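Long-range contacts in bradyzoite pseudokinase 1 (Toxoplasma gondii, PDB 6M7Z), which regulates the membrane ultrastructure of the parasitophorous vacuole and has a divergent kinase fold that lacks the glycine-rich loop: residues A[15-20]-A[94-99]; A[81-86]-A[115-120]. One frame throughout, in Å; residues are numbered along the deposited sequence.

Contacts 1 and 2 lie about 11 Å apart, centre to centre, and share the N-terminal lobe of a protein kinase fold. Their segments alternate along the chain (15-20, 81-86, 94-99, 115-120). Two charged pairs join them: Arg-99 NH1 to Glu-115 OE1 at 2.9 Å, and a long, weak one, Glu-94 OE1 to Arg-81 NH1 at 3.3 Å; Arg-81 NH2 forms a salt bridge with Asp-189. Pro-95 CB also rests 4.0 Å from Glu-115 CB. Glu-94 forms a salt bridge with Lys-79, a pairing that matches the strand-to-helix lysine-glutamate salt bridge of kinases. Glu-94 OE1 accepts a hydrogen bond from an ethanediol, probably from the crystallisation liquor, that also bonds to Lys-79 O.

Contact 1. Residues A[15-20]-A[94-99]; sequences WSWMSY and EPYLYR. With EDO (1,2-ethanediol), chain H.
Tyr-20 and Tyr-96 both hold CG anti to their backbone N (chi1 -179° in Tyr-96), which sends each ring from its own helix into the gap, where the axes of segments 15-20 and 94-99 approach to 11.7 Å. There Tyr-96 CD2 sits over the centre of the Tyr-20 ring, 3.7 Å from CE1 of Tyr-20. The planes lie 67° apart, and the edge of Tyr-96 meets the face of Tyr-20, a T-shaped pair. Trp-17 approaches Tyr-96 in turn: its six-membered ring points an edge at the Tyr-96 face, with centroids 5.2 Å apart. Trp-17 CZ3 lies 3.8 Å from Tyr-96 CG, and Trp-17 CH2 stands above the Tyr-96 ring toward its rim. Tyr-96 is thus edge to one partner and face to the other, which makes the three rings an aromatic cluster.

Tyr-20 OH lies near the guanidinium plane of Arg-99, at its edge, and takes a weak bond from Arg-99 NE at 3.3 Å with a bent N-H...O angle of 126°. Tyr-20 OH is 3.2 Å from Arg-99 CB, and it is also hydrogen-bonded to Glu-100 OE2. Arg-99 NH1 forms a salt bridge with Glu-115.

Chemically, apolar ring contacts therefore join the N-terminal helix 14-23 to helix 88-101, while the phenol has its stronger hydrogen bond with Glu-100 OE2, and the weak one from Arg-99 NE adds little.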
loop_
_atom_site.group_PDB
_atom_site.type_symbol
_atom_site.label_atom_id
_atom_site.label_comp_id
_atom_site.label_asym_id
_atom_site.label_seq_id
_atom_site.Cartn_x
_atom_site.Cartn_y
_atom_site.Cartn_z
ATOM N N TRP A 15 -8.355 10.034 -24.744
ATOM C CA TRP A 15 -9.738 10.508 -24.605
ATOM C C TRP A 15 -10.475 9.688 -23.534
ATOM O O TRP A 15 -11.312 10.237 -22.798
ATOM C CB TRP A 15 -10.469 10.490 -25.954
ATOM C CG TRP A 15 -11.848 11.076 -25.875
ATOM C CD1 TRP A 15 -12.171 12.403 -25.945
ATOM C CD2 TRP A 15 -13.098 10.372 -25.719
ATOM N NE1 TRP A 15 -13.527 12.575 -25.858
ATOM C CE2 TRP A 15 -14.122 11.350 -25.698
ATOM C CE3 TRP A 15 -13.460 9.023 -25.591
ATOM C CZ2 TRP A 15 -15.474 11.016 -25.568
ATOM C CZ3 TRP A 15 -14.794 8.696 -25.455
ATOM C CH2 TRP A 15 -15.786 9.682 -25.444
ATOM N N SER A 16 -10.156 8.391 -23.434
ATOM C CA SER A 16 -10.717 7.530 -22.374
ATOM C C SER A 16 -10.367 8.087 -20.987
ATOM O O SER A 16 -11.253 8.183 -20.141
ATOM C CB SER A 16 -10.242 6.098 -22.481
ATOM O OG SER A 16 -10.330 5.618 -23.798
ATOM N N TRP A 17 -9.077 8.423 -20.773
ATOM C CA TRP A 17 -8.580 8.889 -19.479
ATOM C C TRP A 17 -9.202 10.247 -19.143
ATOM O O TRP A 17 -9.606 10.475 -17.993
ATOM C CB TRP A 17 -7.046 8.980 -19.460
ATOM C CG TRP A 17 -6.389 7.642 -19.421
ATOM C CD1 TRP A 17 -5.586 7.088 -20.369
ATOM C CD2 TRP A 17 -6.524 6.657 -18.388
ATOM N NE1 TRP A 17 -5.198 5.828 -19.984
ATOM C CE2 TRP A 17 -5.765 5.535 -18.777
ATOM C CE3 TRP A 17 -7.214 6.610 -17.174
ATOM C CZ2 TRP A 17 -5.678 4.383 -17.998
ATOM C CZ3 TRP A 17 -7.137 5.470 -16.403
ATOM C CH2 TRP A 17 -6.384 4.368 -16.815
ATOM N N MET A 18 -9.276 11.127 -20.152
ATOM C CA MET A 18 -9.850 12.438 -19.957
ATOM C C MET A 18 -11.328 12.292 -19.576
ATOM O O MET A 18 -11.827 12.971 -18.658
ATOM C CB MET A 18 -9.729 13.299 -21.218
ATOM C CG MET A 18 -10.164 14.740 -20.996
ATOM S SD MET A 18 -9.116 15.574 -19.778
ATOM C CE MET A 18 -10.105 17.017 -19.379
ATOM N N SER A 19 -12.020 11.408 -20.293
ATOM C CA SER A 19 -13.426 11.118 -20.010
ATOM C C SER A 19 -13.560 10.596 -18.576
ATOM O O SER A 19 -14.429 11.046 -17.834
ATOM C CB SER A 19 -14.013 10.145 -21.005
ATOM O OG SER A 19 -14.582 10.846 -22.111
ATOM N N TYR A 20 -12.671 9.674 -18.182
ATOM C CA TYR A 20 -12.748 9.075 -16.859
ATOM C C TYR A 20 -12.515 10.126 -15.770
ATOM O O TYR A 20 -13.156 10.089 -14.728
ATOM C CB TYR A 20 -11.776 7.916 -16.673
ATOM C CG TYR A 20 -12.160 7.068 -15.487
ATOM C CD1 TYR A 20 -13.115 6.068 -15.602
ATOM C CD2 TYR A 20 -11.601 7.296 -14.239
ATOM C CE1 TYR A 20 -13.480 5.294 -14.514
ATOM C CE2 TYR A 20 -11.933 6.512 -13.150
ATOM C CZ TYR A 20 -12.889 5.515 -13.284
ATOM O OH TYR A 20 -13.255 4.731 -12.222
ATOM N N GLU A 94 -4.643 5.828 -10.442
ATOM C CA GLU A 94 -4.817 5.169 -9.165
ATOM C C GLU A 94 -6.307 5.138 -8.796
ATOM O O GLU A 94 -6.826 4.101 -8.386
ATOM C CB GLU A 94 -3.942 5.816 -8.090
ATOM C CG GLU A 94 -3.802 4.942 -6.863
ATOM C CD GLU A 94 -2.929 5.477 -5.733
ATOM O OE1 GLU A 94 -2.367 6.626 -5.889
ATOM O OE2 GLU A 94 -2.805 4.755 -4.699
ATOM N N PRO A 95 -7.065 6.255 -8.898
ATOM C CA PRO A 95 -8.518 6.189 -8.705
ATOM C C PRO A 95 -9.196 5.129 -9.587
ATOM O O PRO A 95 -10.106 4.407 -9.125
ATOM C CB PRO A 95 -8.987 7.598 -9.081
ATOM C CG PRO A 95 -7.768 8.478 -8.768
ATOM C CD PRO A 95 -6.571 7.629 -9.133
ATOM N N TYR A 96 -8.751 5.025 -10.844
ATOM C CA TYR A 96 -9.303 4.041 -11.755
ATOM C C TYR A 96 -9.100 2.626 -11.188
ATOM O O TYR A 96 -10.051 1.846 -11.156
ATOM C CB TYR A 96 -8.663 4.190 -13.138
ATOM C CG TYR A 96 -9.185 3.226 -14.170
ATOM C CD1 TYR A 96 -8.653 1.961 -14.300
ATOM C CD2 TYR A 96 -10.219 3.577 -15.014
ATOM C CE1 TYR A 96 -9.116 1.084 -15.270
ATOM C CE2 TYR A 96 -10.716 2.703 -15.963
ATOM C CZ TYR A 96 -10.165 1.447 -16.093
ATOM O OH TYR A 96 -10.645 0.572 -17.026
ATOM N N LEU A 97 -7.872 2.283 -10.767
ATOM C CA LEU A 97 -7.612 0.965 -10.181
ATOM C C LEU A 97 -8.581 0.701 -9.027
ATOM O O LEU A 97 -9.165 -0.366 -8.965
ATOM C CB LEU A 97 -6.180 0.854 -9.660
ATOM C CG LEU A 97 -5.066 0.795 -10.695
ATOM C CD1 LEU A 97 -3.738 0.474 -10.001
ATOM C CD2 LEU A 97 -5.332 -0.253 -11.768
ATOM N N TYR A 98 -8.738 1.672 -8.126
ATOM C CA TYR A 98 -9.558 1.462 -6.928
ATOM C C TYR A 98 -11.027 1.264 -7.304
ATOM O O TYR A 98 -11.688 0.441 -6.680
ATOM C CB TYR A 98 -9.371 2.588 -5.902
ATOM C CG TYR A 98 -8.217 2.341 -4.963
ATOM C CD1 TYR A 98 -8.317 1.396 -3.959
ATOM C CD2 TYR A 98 -7.020 3.025 -5.086
ATOM C CE1 TYR A 98 -7.274 1.150 -3.082
ATOM C CE2 TYR A 98 -5.964 2.791 -4.219
ATOM C CZ TYR A 98 -6.090 1.854 -3.202
ATOM O OH TYR A 98 -5.055 1.614 -2.338
ATOM N N ARG A 99 -11.512 1.991 -8.324
ATOM C CA ARG A 99 -12.947 2.003 -8.662
ATOM C C ARG A 99 -13.330 0.847 -9.604
ATOM O O ARG A 99 -14.456 0.365 -9.528
ATOM C CB ARG A 99 -13.324 3.338 -9.306
ATOM C CG ARG A 99 -13.281 4.515 -8.342
ATOM C CD ARG A 99 -13.271 5.851 -9.066
ATOM N NE ARG A 99 -14.587 6.221 -9.557
ATOM C CZ ARG A 99 -15.540 6.791 -8.825
ATOM N NH1 ARG A 99 -15.370 7.000 -7.528
ATOM N NH2 ARG A 99 -16.675 7.143 -9.397
HETATM C C1 EDO H . -4.481 10.736 -7.008
HETATM O O1 EDO H . -5.043 11.543 -5.953
HETATM C C2 EDO H . -3.445 9.790 -6.403
HETATM O O2 EDO H . -2.851 8.916 -7.376
#

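Contact 2. Residues A[81-86]-A[115-120]; sequences RLINLL and EYRGAF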
loop_
_atom_site.group_PDB
_atom_site.type_symbol
_atom_site.label_atom_id
_atom_site.label_comp_id
_atom_site.label_asym_id
_atom_site.label_seq_id
_atom_site.Cartn_x
_atom_site.Cartn_y
_atom_site.Cartn_z
ATOM N N ARG A 81 -3.005 14.722 -6.273
ATOM C CA ARG A 81 -2.185 14.871 -7.469
ATOM C C ARG A 81 -2.732 16.045 -8.289
ATOM O O ARG A 81 -3.957 16.228 -8.419
ATOM C CB ARG A 81 -2.208 13.625 -8.358
ATOM C CG ARG A 81 -1.331 12.461 -7.909
ATOM C CD ARG A 81 -1.243 11.342 -8.913
ATOM N NE ARG A 81 0.015 10.585 -8.901
ATOM C CZ ARG A 81 0.222 9.462 -8.216
ATOM N NH1 ARG A 81 -0.659 9.077 -7.306
ATOM N NH2 ARG A 81 1.281 8.708 -8.479
ATOM N N LEU A 82 -1.808 16.815 -8.867
ATOM C CA LEU A 82 -2.139 17.900 -9.756
ATOM C C LEU A 82 -2.649 17.315 -11.079
ATOM O O LEU A 82 -2.002 16.455 -11.662
ATOM C CB LEU A 82 -0.879 18.736 -9.968
ATOM C CG LEU A 82 -1.096 20.153 -10.501
ATOM C CD1 LEU A 82 -1.836 21.017 -9.485
ATOM C CD2 LEU A 82 0.228 20.788 -10.908
ATOM N N ILE A 83 -3.829 17.758 -11.520
ATOM C CA ILE A 83 -4.373 17.362 -12.822
ATOM C C ILE A 83 -3.507 17.983 -13.928
ATOM O O ILE A 83 -3.275 19.187 -13.947
ATOM C CB ILE A 83 -5.842 17.786 -12.967
ATOM C CG1 ILE A 83 -6.745 16.977 -12.022
ATOM C CG2 ILE A 83 -6.283 17.674 -14.423
ATOM C CD1 ILE A 83 -8.156 17.557 -11.880
ATOM N N ASN A 84 -3.024 17.131 -14.829
ATOM C CA ASN A 84 -2.277 17.532 -16.003
ATOM C C ASN A 84 -3.155 17.267 -17.226
ATOM O O ASN A 84 -3.443 16.113 -17.521
ATOM C CB ASN A 84 -0.958 16.766 -16.087
ATOM C CG ASN A 84 -0.089 17.185 -17.253
ATOM O OD1 ASN A 84 -0.499 17.983 -18.083
ATOM N ND2 ASN A 84 1.114 16.643 -17.349
ATOM N N LEU A 85 -3.566 18.321 -17.927
ATOM C CA LEU A 85 -4.516 18.193 -19.058
ATOM C C LEU A 85 -3.832 17.592 -20.311
ATOM O O LEU A 85 -4.517 17.135 -21.208
ATOM C CB LEU A 85 -5.117 19.572 -19.361
ATOM C CG LEU A 85 -5.853 20.258 -18.209
ATOM C CD1 LEU A 85 -6.098 21.730 -18.550
ATOM C CD2 LEU A 85 -7.159 19.536 -17.851
ATOM N N LEU A 86 -2.492 17.575 -20.363
ATOM C CA LEU A 86 -1.745 16.900 -21.440
ATOM C C LEU A 86 -1.578 15.396 -21.161
ATOM O O LEU A 86 -1.297 14.644 -22.080
ATOM C CB LEU A 86 -0.374 17.557 -21.611
ATOM C CG LEU A 86 -0.417 19.049 -21.938
ATOM C CD1 LEU A 86 0.991 19.603 -22.081
ATOM C CD2 LEU A 86 -1.246 19.321 -23.180
ATOM N N GLU A 115 -12.726 8.475 -3.928
ATOM C CA GLU A 115 -11.918 9.184 -4.925
ATOM C C GLU A 115 -12.727 10.377 -5.440
ATOM O O GLU A 115 -13.885 10.235 -5.756
ATOM C CB GLU A 115 -11.531 8.256 -6.081
ATOM C CG GLU A 115 -11.091 6.865 -5.638
ATOM C CD GLU A 115 -12.197 5.907 -5.194
ATOM O OE1 GLU A 115 -13.363 6.065 -5.653
ATOM O OE2 GLU A 115 -11.903 4.991 -4.408
ATOM N N TYR A 116 -12.089 11.548 -5.523
ATOM C CA TYR A 116 -12.759 12.781 -5.921
ATOM C C TYR A 116 -11.852 13.611 -6.834
ATOM O O TYR A 116 -10.669 13.384 -6.926
ATOM C CB TYR A 116 -13.191 13.585 -4.694
ATOM C CG TYR A 116 -14.107 12.825 -3.774
ATOM C CD1 TYR A 116 -13.591 11.974 -2.810
ATOM C CD2 TYR A 116 -15.491 12.902 -3.908
ATOM C CE1 TYR A 116 -14.415 11.241 -1.974
ATOM C CE2 TYR A 116 -16.333 12.205 -3.052
ATOM C CZ TYR A 116 -15.794 11.366 -2.085
ATOM O OH TYR A 116 -16.624 10.666 -1.251
ATOM N N ARG A 117 -12.469 14.570 -7.519
ATOM C CA ARG A 117 -11.827 15.533 -8.373
ATOM C C ARG A 117 -12.253 16.919 -7.887
ATOM O O ARG A 117 -13.413 17.145 -7.625
ATOM C CB ARG A 117 -12.244 15.296 -9.825
ATOM C CG ARG A 117 -11.989 16.473 -10.749
ATOM C CD ARG A 117 -12.322 16.224 -12.202
ATOM N NE ARG A 117 -13.727 15.886 -12.323
ATOM C CZ ARG A 117 -14.723 16.764 -12.280
ATOM N NH1 ARG A 117 -14.474 18.044 -12.077
ATOM N NH2 ARG A 117 -15.969 16.363 -12.444
ATOM N N GLY A 118 -11.286 17.821 -7.708
ATOM C CA GLY A 118 -11.542 19.238 -7.560
ATOM C C GLY A 118 -11.295 19.944 -8.870
ATOM O O GLY A 118 -11.247 19.306 -9.897
ATOM N N ALA A 119 -11.097 21.260 -8.821
ATOM C CA ALA A 119 -10.786 22.044 -10.034
ATOM C C ALA A 119 -9.413 21.657 -10.613
ATOM O O ALA A 119 -9.290 21.555 -11.809
ATOM C CB ALA A 119 -10.862 23.516 -9.722
ATOM N N PHE A 120 -8.389 21.468 -9.773
ATOM C CA PHE A 120 -6.999 21.223 -10.275
ATOM C C PHE A 120 -6.322 19.993 -9.639
ATOM O O PHE A 120 -5.185 19.700 -10.002
ATOM C CB PHE A 120 -6.112 22.447 -10.030
ATOM C CG PHE A 120 -6.834 23.764 -10.149
ATOM C CD1 PHE A 120 -7.202 24.265 -11.396
ATOM C CD2 PHE A 120 -7.164 24.489 -9.012
ATOM C CE1 PHE A 120 -7.868 25.479 -11.508
ATOM C CE2 PHE A 120 -7.834 25.702 -9.124
ATOM C CZ PHE A 120 -8.177 26.199 -10.371
#
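Ile-83 meets the Phe-120 carbonyl with both its backbone N and its side chain. The one hydrogen bond between 81-86 and 115-120 runs from Ile-83 N to Phe-120 O, 2.8 Å long and nearly straight at 172°, with the donor above the carbonyl plane. A CH...O contact joins it on the same oxygen, Leu-82 CA lying 3.5 Å from Phe-120 O.

Side-chain carbons pack against the same carbonyl: Leu-82 CD1 lies 3.6 Å from Phe-120 O. Ile-83 sets CG1 anti to its carbonyl carbon (chi1 -69°), and Ile-83 CD1 beyond it reaches 3.8 Å from Phe-120 C and, in an apolar contact, 4.1 Å from Arg-117 CG.

Within 81-86, Asn-84 OD1 accepts from Leu-86 N at 3.1 Å, an Asx turn that bends the chain after the strand. On the other segment, Ala-119 N is hydrogen-bonded to Glu-29, and Arg-117 NH2 to Lys-22 O.

Backbone bonding of Arg-81 with Thr-122 and of Ile-83 with Phe-120 keeps one antiparallel register. It carries the pairing of strands 76-82 and 121-127 into the turn of the hairpin 114-127, at one end of the antiparallel sheet typical of the kinase N-lobe.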